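Side-chain contacts in YkuI protein (Bacillus subtilis, PDB 2BAS), which carries an EAL domain that binds the second messenger cyclic di-GMP and probably cleaves it as a phosphodiesterase: residues Q240-W245 with T283-K288; D176-E181 with Y217-L222. One frame throughout, in Å; residues are numbered along the deposited sequence.

In the fold
Contact 2 closes before contact 1 opens along the chain, and their centres lie 19 Å apart. Contact 2 belongs wholly to the EAL barrel, where the end of strand 172-178 and the residue after it meet helix 211-226. Contact 1 joins the next helix of that barrel, 238-246, to the long helix 271-311 that leads to the C-terminal domain. The nearest atoms of the two contacts are about 5 Å apart without touching, but Y243 packs on E213 and L216, so helices 238-246 and 211-226 are themselves packed together. Both contacts also reach the second subunit, so barrel packing, the connection to the C-terminal domain and dimer contacts lie close together here.

Contact 1. Residues Q240-W245 with T283-K288; sequences QLQYAW and THEKKK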
loop_
_atom_site.group_PDB
_atom_site.type_symbol
_atom_site.label_atom_id
_atom_site.label_comp_id
_atom_site.label_asym_id
_atom_site.label_seq_id
_atom_site.Cartn_x
_atom_site.Cartn_y
_atom_site.Cartn_z
ATOM N N GLN A 240 19.520 3.544 -8.376
ATOM C CA GLN A 240 18.432 4.399 -7.875
ATOM C C GLN A 240 17.507 4.864 -9.001
ATOM O O GLN A 240 16.287 4.905 -8.832
ATOM C CB GLN A 240 18.995 5.587 -7.092
ATOM C CG GLN A 240 19.556 5.196 -5.726
ATOM C CD GLN A 240 20.432 6.263 -5.096
ATOM O OE1 GLN A 240 20.439 6.423 -3.879
ATOM N NE2 GLN A 240 21.182 6.986 -5.916
ATOM N N LEU A 241 18.098 5.200 -10.147
ATOM C CA LEU A 241 17.340 5.548 -11.344
ATOM C C LEU A 241 16.597 4.313 -11.834
ATOM O O LEU A 241 15.405 4.379 -12.150
ATOM C CB LEU A 241 18.267 6.082 -12.438
ATOM C CG LEU A 241 17.598 6.542 -13.737
ATOM C CD1 LEU A 241 16.595 7.671 -13.486
ATOM C CD2 LEU A 241 18.643 6.955 -14.759
ATOM N N GLN A 242 17.317 3.193 -11.887
ATOM C CA GLN A 242 16.742 1.880 -12.163
ATOM C C GLN A 242 15.528 1.663 -11.271
ATOM O O GLN A 242 14.431 1.394 -11.761
ATOM C CB GLN A 242 17.806 0.789 -11.943
ATOM C CG GLN A 242 17.314 -0.552 -11.359
ATOM C CD GLN A 242 16.654 -1.462 -12.381
ATOM O OE1 GLN A 242 17.322 -2.055 -13.241
ATOM N NE2 GLN A 242 15.334 -1.598 -12.278
ATOM N N TYR A 243 15.715 1.820 -9.965
ATOM C CA TYR A 243 14.636 1.572 -9.029
ATOM C C TYR A 243 13.401 2.424 -9.317
ATOM O O TYR A 243 12.287 1.894 -9.379
ATOM C CB TYR A 243 15.096 1.751 -7.584
ATOM C CG TYR A 243 13.998 1.441 -6.611
ATOM C CD1 TYR A 243 13.819 0.149 -6.132
ATOM C CD2 TYR A 243 13.107 2.441 -6.190
ATOM C CE1 TYR A 243 12.783 -0.147 -5.244
ATOM C CE2 TYR A 243 12.069 2.159 -5.306
ATOM C CZ TYR A 243 11.914 0.861 -4.838
ATOM O OH TYR A 243 10.893 0.573 -3.961
ATOM N N ALA A 244 13.603 3.731 -9.489
ATOM C CA ALA A 244 12.506 4.675 -9.726
ATOM C C ALA A 244 11.689 4.283 -10.946
ATOM O O ALA A 244 10.455 4.234 -10.915
ATOM C CB ALA A 244 13.056 6.080 -9.900
ATOM N N TRP A 245 12.402 3.983 -12.024
ATOM C CA TRP A 245 11.775 3.624 -13.268
ATOM C C TRP A 245 10.946 2.340 -13.173
ATOM O O TRP A 245 9.855 2.271 -13.741
ATOM C CB TRP A 245 12.835 3.511 -14.347
ATOM C CG TRP A 245 12.278 3.094 -15.632
ATOM C CD1 TRP A 245 11.798 3.903 -16.614
ATOM C CD2 TRP A 245 12.103 1.748 -16.086
ATOM N NE1 TRP A 245 11.345 3.143 -17.662
ATOM C CE2 TRP A 245 11.518 1.816 -17.363
ATOM C CE3 TRP A 245 12.387 0.492 -15.534
ATOM C CZ2 TRP A 245 11.221 0.684 -18.109
ATOM C CZ3 TRP A 245 12.092 -0.642 -16.275
ATOM C CH2 TRP A 245 11.514 -0.538 -17.552
ATOM N N THR A 283 14.817 -4.011 -21.557
ATOM C CA THR A 283 15.340 -5.330 -21.949
ATOM C C THR A 283 15.663 -6.231 -20.754
ATOM O O THR A 283 15.471 -7.445 -20.818
ATOM C CB THR A 283 16.580 -5.207 -22.861
ATOM O OG1 THR A 283 17.502 -4.281 -22.280
ATOM C CG2 THR A 283 16.183 -4.694 -24.240
ATOM N N HIS A 284 16.141 -5.634 -19.662
ATOM C CA HIS A 284 16.414 -6.393 -18.444
ATOM C C HIS A 284 15.110 -6.835 -17.783
ATOM O O HIS A 284 15.054 -7.919 -17.196
ATOM C CB HIS A 284 17.297 -5.607 -17.467
ATOM C CG HIS A 284 17.626 -6.359 -16.210
ATOM N ND1 HIS A 284 18.466 -7.453 -16.193
ATOM C CD2 HIS A 284 17.226 -6.173 -14.929
ATOM C CE1 HIS A 284 18.570 -7.906 -14.955
ATOM N NE2 HIS A 284 17.829 -7.147 -14.170
ATOM N N GLU A 285 14.070 -6.004 -17.892
ATOM C CA GLU A 285 12.753 -6.337 -17.335
ATOM C C GLU A 285 11.986 -7.340 -18.185
ATOM O O GLU A 285 11.292 -8.216 -17.634
ATOM C CB GLU A 285 11.896 -5.099 -17.095
ATOM C CG GLU A 285 12.312 -4.283 -15.883
ATOM C CD GLU A 285 12.215 -5.038 -14.560
ATOM O OE1 GLU A 285 11.297 -5.886 -14.391
ATOM O OE2 GLU A 285 13.063 -4.749 -13.680
ATOM N N LYS A 286 12.105 -7.202 -19.513
ATOM C CA LYS A 286 11.500 -8.147 -20.446
ATOM C C LYS A 286 12.013 -9.534 -20.084
ATOM O O LYS A 286 11.222 -10.445 -19.821
ATOM C CB LYS A 286 11.857 -7.824 -21.905
ATOM C CG LYS A 286 11.390 -6.459 -22.436
ATOM C CD LYS A 286 9.884 -6.385 -22.675
ATOM C CE LYS A 286 9.504 -6.820 -24.073
ATOM N NZ LYS A 286 10.167 -5.983 -25.094
ATOM N N LYS A 287 13.343 -9.654 -20.039
ATOM C CA LYS A 287 14.053 -10.897 -19.726
ATOM C C LYS A 287 13.646 -11.442 -18.364
ATOM O O LYS A 287 13.490 -12.648 -18.197
ATOM C CB LYS A 287 15.571 -10.672 -19.781
ATOM C CG LYS A 287 16.431 -11.929 -19.595
ATOM C CD LYS A 287 17.916 -11.689 -19.905
ATOM C CE LYS A 287 18.603 -10.794 -18.866
ATOM N NZ LYS A 287 19.984 -10.370 -19.270
ATOM N N LYS A 288 13.461 -10.543 -17.402
ATOM C CA LYS A 288 13.069 -10.916 -16.054
ATOM C C LYS A 288 11.634 -11.441 -16.001
ATOM O O LYS A 288 11.354 -12.397 -15.289
ATOM C CB LYS A 288 13.243 -9.717 -15.124
ATOM C CG LYS A 288 13.144 -10.027 -13.644
ATOM C CD LYS A 288 13.682 -8.852 -12.841
ATOM C CE LYS A 288 13.529 -9.066 -11.348
ATOM N NZ LYS A 288 14.150 -7.914 -10.632
#
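W245 and Q242 meet E285 in a sparse helix-helix contact between helix 238-246 of the EAL barrel, a modified TIM barrel, and the long helix 271-311 that runs on toward the C-terminal domain. The evidence for sparseness is geometric: the axes of the two short segments stay 12.7 Å apart and cross at -59°. The segments themselves bury 121 Å² in total, and no hydrogen bond links them. Long side chains therefore span the gap. With chi1 at 178°, the indole of W245 swings away from its own backbone N and reaches out toward the long helix, where I282 also touches it and F278 stacks on its ring. OE2 of E285 makes a weak, long ion pair with R246. From the second subunit, S369 packs on W245 and L375 on E285, so both sides of the contact also belong to the dimer interface. Between Q242 and E285 the amide and carboxylate planes stand 66° apart, and NE2 of Q242 stays 4.1 Å from OE2 of E285, too long for a hydrogen bond. The closer meeting is at the indole edge, where CG of E285 lies in the ring plane, 3.7 Å from CZ3 of W245.

Contact 2. Residues D176-E181 with Y217-L222; sequences DNIGKE and YSISLL
I219 of helix 211-226 meets I178 and G179 in a small, wholly apolar contact on the EAL barrel, at the C-terminal end of strand 172-178, where the chain turns a corner at N177. From the helix, CB of I219 points toward I178 and G179, and its two branches divide the work. The short branch, CG2, lies anti to the backbone N and meets CG2 of I178 at 3.7 Å, methyl against methyl. The longer branch begins at CG1, which serves mainly as a spacer. Because chi2 is extended at 170°, it delivers CD1 farther out, 3.6 Å from the backbone CA of G179. That same CD1 lies 3.8 Å from I178 CG2, so CG2 of I178 is touched by both branches of I219. The two isoleucines run at a slant to one another, and no polar atom takes part in the meeting.

I178 and G179 end the sequence D-N-I-G, which probably corresponds to the DDFG motif of EAL domains. At the corner, the backbone N of N177 donates a hydrogen bond to OD1 of D176 (2.7 Å), arriving 40° above the carboxylate plane. At G179 phi is 101°, a backbone shape in which a CB would be jammed against the carbonyl O of I178; its bare CA is what CD1 of I219 meets.

Strand 195-199 lies alongside: K197 shares backbone hydrogen bonds with I178, and L196 packs on both I178 and I219. Other residues of helix 211-226 serve the dimer: S218 touches L222 of the second subunit, and L221 touches L221 of that subunit, while I219 joins the helix to the barrel strands.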
loop_
_atom_site.group_PDB
_atom_site.type_symbol
_atom_site.label_atom_id
_atom_site.label_comp_id
_atom_site.label_asym_id
_atom_site.label_seq_id
_atom_site.Cartn_x
_atom_site.Cartn_y
_atom_site.Cartn_z
ATOM N N ASP A 176 6.005 15.555 0.633
ATOM C CA ASP A 176 7.449 15.311 0.749
ATOM C C ASP A 176 7.716 14.168 1.750
ATOM O O ASP A 176 6.845 13.813 2.553
ATOM C CB ASP A 176 8.144 16.586 1.242
ATOM C CG ASP A 176 9.620 16.645 0.863
ATOM O OD1 ASP A 176 10.167 15.650 0.254
ATOM O OD2 ASP A 176 10.318 17.691 1.154
ATOM N N ASN A 177 8.930 13.636 1.646
ATOM C CA ASN A 177 9.448 12.533 2.507
ATOM C C ASN A 177 8.472 11.350 2.637
ATOM O O ASN A 177 8.164 10.884 3.744
ATOM C CB ASN A 177 9.703 13.032 3.931
ATOM C CG ASN A 177 10.712 14.175 4.004
ATOM O OD1 ASN A 177 11.402 14.449 3.024
ATOM N ND2 ASN A 177 10.839 14.867 5.120
ATOM N N ILE A 178 7.992 10.857 1.526
ATOM C CA ILE A 178 7.063 9.721 1.550
ATOM C C ILE A 178 7.858 8.404 1.563
ATOM O O ILE A 178 8.901 8.279 0.897
ATOM C CB ILE A 178 6.143 9.759 0.330
ATOM C CG1 ILE A 178 5.244 11.000 0.310
ATOM C CG2 ILE A 178 5.197 8.556 0.256
ATOM C CD1 ILE A 178 4.357 11.117 1.555
ATOM N N GLY A 179 7.320 7.475 2.340
ATOM C CA GLY A 179 7.885 6.130 2.511
ATOM C C GLY A 179 8.658 6.015 3.829
ATOM O O GLY A 179 8.606 4.982 4.516
ATOM N N LYS A 180 9.345 7.082 4.154
ATOM C CA LYS A 180 10.193 7.130 5.341
ATOM C C LYS A 180 9.523 7.809 6.563
ATOM O O LYS A 180 8.824 7.188 7.366
ATOM C CB LYS A 180 11.475 7.897 5.000
ATOM C CG LYS A 180 12.509 7.890 6.126
ATOM C CD LYS A 180 13.460 6.689 6.079
ATOM C CE LYS A 180 14.670 6.862 7.004
ATOM N NZ LYS A 180 15.634 5.758 6.911
ATOM N N GLU A 181 9.739 9.078 6.704
ATOM C CA GLU A 181 9.239 9.821 7.870
ATOM C C GLU A 181 7.761 10.157 7.751
ATOM O O GLU A 181 7.024 10.204 8.744
ATOM C CB GLU A 181 10.054 11.074 7.994
ATOM C CG GLU A 181 11.250 11.047 7.039
ATOM C CD GLU A 181 12.608 10.996 7.744
ATOM O OE1 GLU A 181 13.693 11.059 7.049
ATOM O OE2 GLU A 181 12.672 10.892 9.028
ATOM N N TYR A 217 6.027 -0.052 -2.177
ATOM C CA TYR A 217 5.133 -0.796 -3.054
ATOM C C TYR A 217 3.644 -0.532 -2.743
ATOM O O TYR A 217 2.861 -0.289 -3.665
ATOM C CB TYR A 217 5.497 -2.297 -3.026
ATOM C CG TYR A 217 4.407 -3.247 -3.462
ATOM C CD1 TYR A 217 4.102 -3.428 -4.816
ATOM C CD2 TYR A 217 3.685 -3.984 -2.509
ATOM C CE1 TYR A 217 3.087 -4.330 -5.210
ATOM C CE2 TYR A 217 2.673 -4.874 -2.886
ATOM C CZ TYR A 217 2.383 -5.043 -4.231
ATOM O OH TYR A 217 1.386 -5.921 -4.585
ATOM N N SER A 218 3.264 -0.545 -1.468
ATOM C CA SER A 218 1.879 -0.257 -1.102
ATOM C C SER A 218 1.512 1.208 -1.341
ATOM O O SER A 218 0.365 1.524 -1.694
ATOM C CB SER A 218 1.576 -0.654 0.345
ATOM O OG SER A 218 2.163 0.257 1.249
ATOM N N ILE A 219 2.479 2.099 -1.144
ATOM C CA ILE A 219 2.273 3.520 -1.418
ATOM C C ILE A 219 2.080 3.737 -2.923
ATOM O O ILE A 219 1.215 4.509 -3.345
ATOM C CB ILE A 219 3.443 4.368 -0.878
ATOM C CG1 ILE A 219 3.392 4.390 0.655
ATOM C CG2 ILE A 219 3.392 5.784 -1.458
ATOM C CD1 ILE A 219 4.621 5.000 1.351
ATOM N N SER A 220 2.892 3.043 -3.716
ATOM C CA SER A 220 2.837 3.098 -5.173
ATOM C C SER A 220 1.425 2.752 -5.689
ATOM O O SER A 220 0.888 3.441 -6.561
ATOM C CB SER A 220 3.877 2.124 -5.734
ATOM O OG SER A 220 4.097 2.290 -7.118
ATOM N N LEU A 221 0.835 1.690 -5.133
ATOM C CA LEU A 221 -0.507 1.234 -5.506
ATOM C C LEU A 221 -1.572 2.259 -5.201
ATOM O O LEU A 221 -2.372 2.603 -6.072
ATOM C CB LEU A 221 -0.893 -0.049 -4.763
ATOM C CG LEU A 221 -0.168 -1.358 -5.058
ATOM C CD1 LEU A 221 -0.842 -2.441 -4.235
ATOM C CD2 LEU A 221 -0.147 -1.713 -6.553
ATOM N N LEU A 222 -1.601 2.707 -3.946
ATOM C CA LEU A 222 -2.538 3.723 -3.496
ATOM C C LEU A 222 -2.469 4.939 -4.410
ATOM O O LEU A 222 -3.508 5.544 -4.721
ATOM C CB LEU A 222 -2.255 4.113 -2.039
ATOM C CG LEU A 222 -2.998 5.296 -1.402
ATOM C CD1 LEU A 222 -4.498 5.061 -1.385
ATOM C CD2 LEU A 222 -2.510 5.536 0.007
#